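Local coordinates for protein heat-inducible transcription repressor HrcA (Thermotoga maritima, PDB 1STZ) that probably represses class I heat shock operons, including those for the DnaK and GroE chaperones, by binding DNA as a transcriptional regulator, at residues E100-V105 against H318-Y323. Numbering follows the deposited sequence.
Sequences EADLAV and HRVFEY
Arg319 NH1 donates to Asp102 OD2 at 3.1 Å, a salt bridge with an almost straight N-H...O angle of 175°. The carboxylate oxygen lies at the guanidinium edge, in its plane. The guanidinium, in turn, meets the carboxylate from above its plane, so the two flat groups are steeply tilted. The Arg319 chain bends at chi3 (-46°), and its CD packs 3.4 Å from Asp102 CB. Glu100 CG lies against the same chain, 3.6 Å from Arg319 CD.

Val105 and Tyr323 form the apolar half. Val105 CG1 sits over one face of the Tyr323 ring, offset toward the rim, a CH-pi contact at 4.1 Å from the centroid. Val105 CG2 touches Tyr323 CD2 and Val320 CG1. Val105 and Val320 also pack on helix 116-131, through Leu130 and Leu127.

Bonds within 100-105 position these groups. Asp102 is the N-cap of the short helix 103-106; its OD1 accepts a weak bond from Val105 N at 3.3 Å. Each carboxylate oxygen thus has its own task, one capping and one facing Arg319. Glu100 OE1 accepts from Asp102 N, which ties the Glu100 carboxylate to the backbone just before the helix. A water donates to both Glu100 OE2 and Arg319 O, and lies 2.7 Å from Arg319 O.

The same Arg319 NH1 also forms a salt bridge with Glu180 of the second subunit, whose carboxylate also lies close to Asp102. An alanine at Arg319 would probably disturb both the seating of 100-105 and the subunit contact, since both salt bridges and the aliphatic packing would go. The arginine charge is likely to offset the repulsion between the two acids, so the join between the short helix 103-106 and helix 314-334 is probably tied to the contact with the second subunit.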
ATOM      1  N   GLU A 100      15.102   8.069   7.939  1.00 54.30           N
ATOM      2  CA  GLU A 100      14.423   6.794   7.715  1.00 53.35           C
ATOM      3  C   GLU A 100      14.308   6.575   6.213  1.00 51.85           C
ATOM      4  O   GLU A 100      15.183   5.960   5.611  1.00 52.46           O
ATOM      5  CB  GLU A 100      13.041   6.765   8.392  1.00 53.36           C
ATOM      6  CG  GLU A 100      12.218   5.513   8.101  1.00 54.37           C
ATOM      7  CD  GLU A 100      10.711   5.723   8.207  1.00 54.62           C
ATOM      8  OE1 GLU A 100      10.075   6.144   7.213  1.00 52.35           O
ATOM      9  OE2 GLU A 100      10.160   5.445   9.292  1.00 56.37           O
ATOM     10  N   ALA A 101      13.251   7.126   5.614  1.00 50.01           N
ATOM     11  CA  ALA A 101      12.833   6.755   4.272  1.00 47.70           C
ATOM     12  C   ALA A 101      12.604   5.249   4.208  1.00 45.58           C
ATOM     13  O   ALA A 101      13.446   4.499   3.695  1.00 45.66           O
ATOM     14  CB  ALA A 101      13.862   7.199   3.253  1.00 48.05           C
ATOM     15  N   ASP A 102      11.470   4.816   4.764  1.00 42.51           N
ATOM     16  CA  ASP A 102      10.992   3.442   4.625  1.00 40.00           C
ATOM     17  C   ASP A 102       9.604   3.478   3.981  1.00 38.17           C
ATOM     18  O   ASP A 102       8.592   3.638   4.654  1.00 36.59           O
ATOM     19  CB  ASP A 102      10.956   2.743   5.976  1.00 39.40           C
ATOM     20  CG  ASP A 102      10.443   1.316   5.893  1.00 39.35           C
ATOM     21  OD1 ASP A 102       9.803   0.927   4.896  1.00 36.85           O
ATOM     22  OD2 ASP A 102      10.620   0.502   6.818  1.00 40.49           O
ATOM     23  N   LEU A 103       9.598   3.300   2.669  1.00 36.30           N
ATOM     24  CA  LEU A 103       8.424   3.479   1.843  1.00 35.57           C
ATOM     25  C   LEU A 103       7.275   2.594   2.324  1.00 33.80           C
ATOM     26  O   LEU A 103       6.131   3.045   2.434  1.00 32.61           O
ATOM     27  CB  LEU A 103       8.771   3.132   0.381  1.00 36.03           C
ATOM     28  CG  LEU A 103       8.480   4.060  -0.799  1.00 37.91           C
ATOM     29  CD1 LEU A 103       7.465   3.431  -1.713  1.00 40.13           C
ATOM     30  CD2 LEU A 103       8.033   5.461  -0.410  1.00 39.48           C
ATOM     31  N   ALA A 104       7.596   1.336   2.616  1.00 31.57           N
ATOM     32  CA  ALA A 104       6.579   0.354   2.961  1.00 30.75           C
ATOM     33  C   ALA A 104       5.792   0.762   4.204  1.00 29.86           C
ATOM     34  O   ALA A 104       4.561   0.726   4.210  1.00 28.62           O
ATOM     35  CB  ALA A 104       7.207  -1.005   3.158  1.00 30.76           C
ATOM     36  N   VAL A 105       6.505   1.154   5.252  1.00 29.35           N
ATOM     37  CA  VAL A 105       5.855   1.497   6.506  1.00 29.27           C
ATOM     38  C   VAL A 105       5.087   2.831   6.392  1.00 29.20           C
ATOM     39  O   VAL A 105       4.069   3.004   7.042  1.00 27.73           O
ATOM     40  CB  VAL A 105       6.832   1.495   7.701  1.00 28.98           C
ATOM     41  CG1 VAL A 105       7.650   2.778   7.785  1.00 28.47           C
ATOM     42  CG2 VAL A 105       6.056   1.266   8.968  1.00 29.35           C
ATOM     43  N   HIS A 318      13.238  -2.003  14.539  1.00 18.12           N
ATOM     44  CA  HIS A 318      13.186  -0.783  15.341  1.00 18.22           C
ATOM     45  C   HIS A 318      12.489   0.318  14.577  1.00 17.90           C
ATOM     46  O   HIS A 318      11.607   0.993  15.104  1.00 18.20           O
ATOM     47  CB  HIS A 318      14.578  -0.283  15.737  1.00 18.37           C
ATOM     48  CG  HIS A 318      14.532   0.961  16.561  1.00 19.75           C
ATOM     49  ND1 HIS A 318      14.778   2.210  16.035  1.00 20.49           N
ATOM     50  CD2 HIS A 318      14.223   1.155  17.868  1.00 22.29           C
ATOM     51  CE1 HIS A 318      14.617   3.118  16.980  1.00 21.33           C
ATOM     52  NE2 HIS A 318      14.287   2.507  18.103  1.00 20.15           N
ATOM     53  N   ARG A 319      12.888   0.500  13.330  1.00 17.75           N
ATOM     54  CA  ARG A 319      12.332   1.554  12.496  1.00 17.63           C
ATOM     55  C   ARG A 319      10.827   1.386  12.284  1.00 16.97           C
ATOM     56  O   ARG A 319      10.082   2.346  12.398  1.00 16.47           O
ATOM     57  CB  ARG A 319      13.047   1.543  11.164  1.00 18.43           C
ATOM     58  CG  ARG A 319      12.555   2.524  10.130  1.00 21.13           C
ATOM     59  CD  ARG A 319      12.769   2.009   8.718  1.00 23.97           C
ATOM     60  NE  ARG A 319      14.105   1.468   8.601  1.00 28.68           N
ATOM     61  CZ  ARG A 319      14.472   0.402   7.901  1.00 28.97           C
ATOM     62  NH1 ARG A 319      13.625  -0.294   7.158  1.00 27.00           N
ATOM     63  NH2 ARG A 319      15.740   0.041   7.934  1.00 31.23           N
ATOM     64  N   VAL A 320      10.409   0.179  11.940  1.00 16.06           N
ATOM     65  CA  VAL A 320       9.026  -0.113  11.650  1.00 16.69           C
ATOM     66  C   VAL A 320       8.171   0.012  12.919  1.00 17.21           C
ATOM     67  O   VAL A 320       7.074   0.543  12.860  1.00 16.83           O
ATOM     68  CB  VAL A 320       8.859  -1.517  11.038  1.00 16.79           C
ATOM     69  CG1 VAL A 320       7.412  -1.901  10.936  1.00 18.16           C
ATOM     70  CG2 VAL A 320       9.467  -1.563   9.677  1.00 17.13           C
ATOM     71  N   PHE A 321       8.713  -0.421  14.055  1.00 17.77           N
ATOM     72  CA  PHE A 321       7.986  -0.472  15.322  1.00 18.37           C
ATOM     73  C   PHE A 321       7.766   0.925  15.800  1.00 18.71           C
ATOM     74  O   PHE A 321       6.651   1.308  16.097  1.00 18.55           O
ATOM     75  CB  PHE A 321       8.777  -1.274  16.335  1.00 18.74           C
ATOM     76  CG  PHE A 321       8.057  -1.560  17.634  1.00 18.46           C
ATOM     77  CD1 PHE A 321       7.316  -2.712  17.777  1.00 18.32           C
ATOM     78  CD2 PHE A 321       8.231  -0.737  18.742  1.00 17.45           C
ATOM     79  CE1 PHE A 321       6.712  -3.029  18.981  1.00 19.34           C
ATOM     80  CE2 PHE A 321       7.626  -1.040  19.962  1.00 18.43           C
ATOM     81  CZ  PHE A 321       6.853  -2.174  20.077  1.00 19.49           C
ATOM     82  N   GLU A 322       8.829   1.711  15.814  1.00 19.09           N
ATOM     83  CA  GLU A 322       8.730   3.099  16.193  1.00 19.94           C
ATOM     84  C   GLU A 322       7.753   3.928  15.311  1.00 18.86           C
ATOM     85  O   GLU A 322       6.963   4.713  15.835  1.00 18.25           O
ATOM     86  CB  GLU A 322      10.115   3.745  16.200  1.00 20.82           C
ATOM     87  CG  GLU A 322      10.062   5.164  16.723  1.00 24.67           C
ATOM     88  CD  GLU A 322      11.412   5.858  16.820  1.00 31.04           C
ATOM     89  OE1 GLU A 322      12.258   5.709  15.903  1.00 35.42           O
ATOM     90  OE2 GLU A 322      11.601   6.603  17.810  1.00 34.56           O
ATOM     91  N   TYR A 323       7.814   3.776  13.993  1.00 18.07           N
ATOM     92  CA  TYR A 323       6.873   4.486  13.105  1.00 18.45           C
ATOM     93  C   TYR A 323       5.419   4.175  13.449  1.00 18.92           C
ATOM     94  O   TYR A 323       4.620   5.083  13.606  1.00 19.76           O
ATOM     95  CB  TYR A 323       7.138   4.147  11.639  1.00 18.12           C
ATOM     96  CG  TYR A 323       6.410   5.019  10.636  1.00 17.64           C
ATOM     97  CD1 TYR A 323       6.989   6.194  10.146  1.00 18.61           C
ATOM     98  CD2 TYR A 323       5.154   4.670  10.159  1.00 17.08           C
ATOM     99  CE1 TYR A 323       6.333   6.981   9.223  1.00 17.13           C
ATOM    100  CE2 TYR A 323       4.496   5.457   9.232  1.00 15.94           C
ATOM    101  CZ  TYR A 323       5.078   6.604   8.778  1.00 16.41           C
ATOM    102  OH  TYR A 323       4.416   7.364   7.852  1.00 16.67           O
TER
HETATM  103  O   HOH W   1      10.651   4.998  12.132  1.00 30.49           O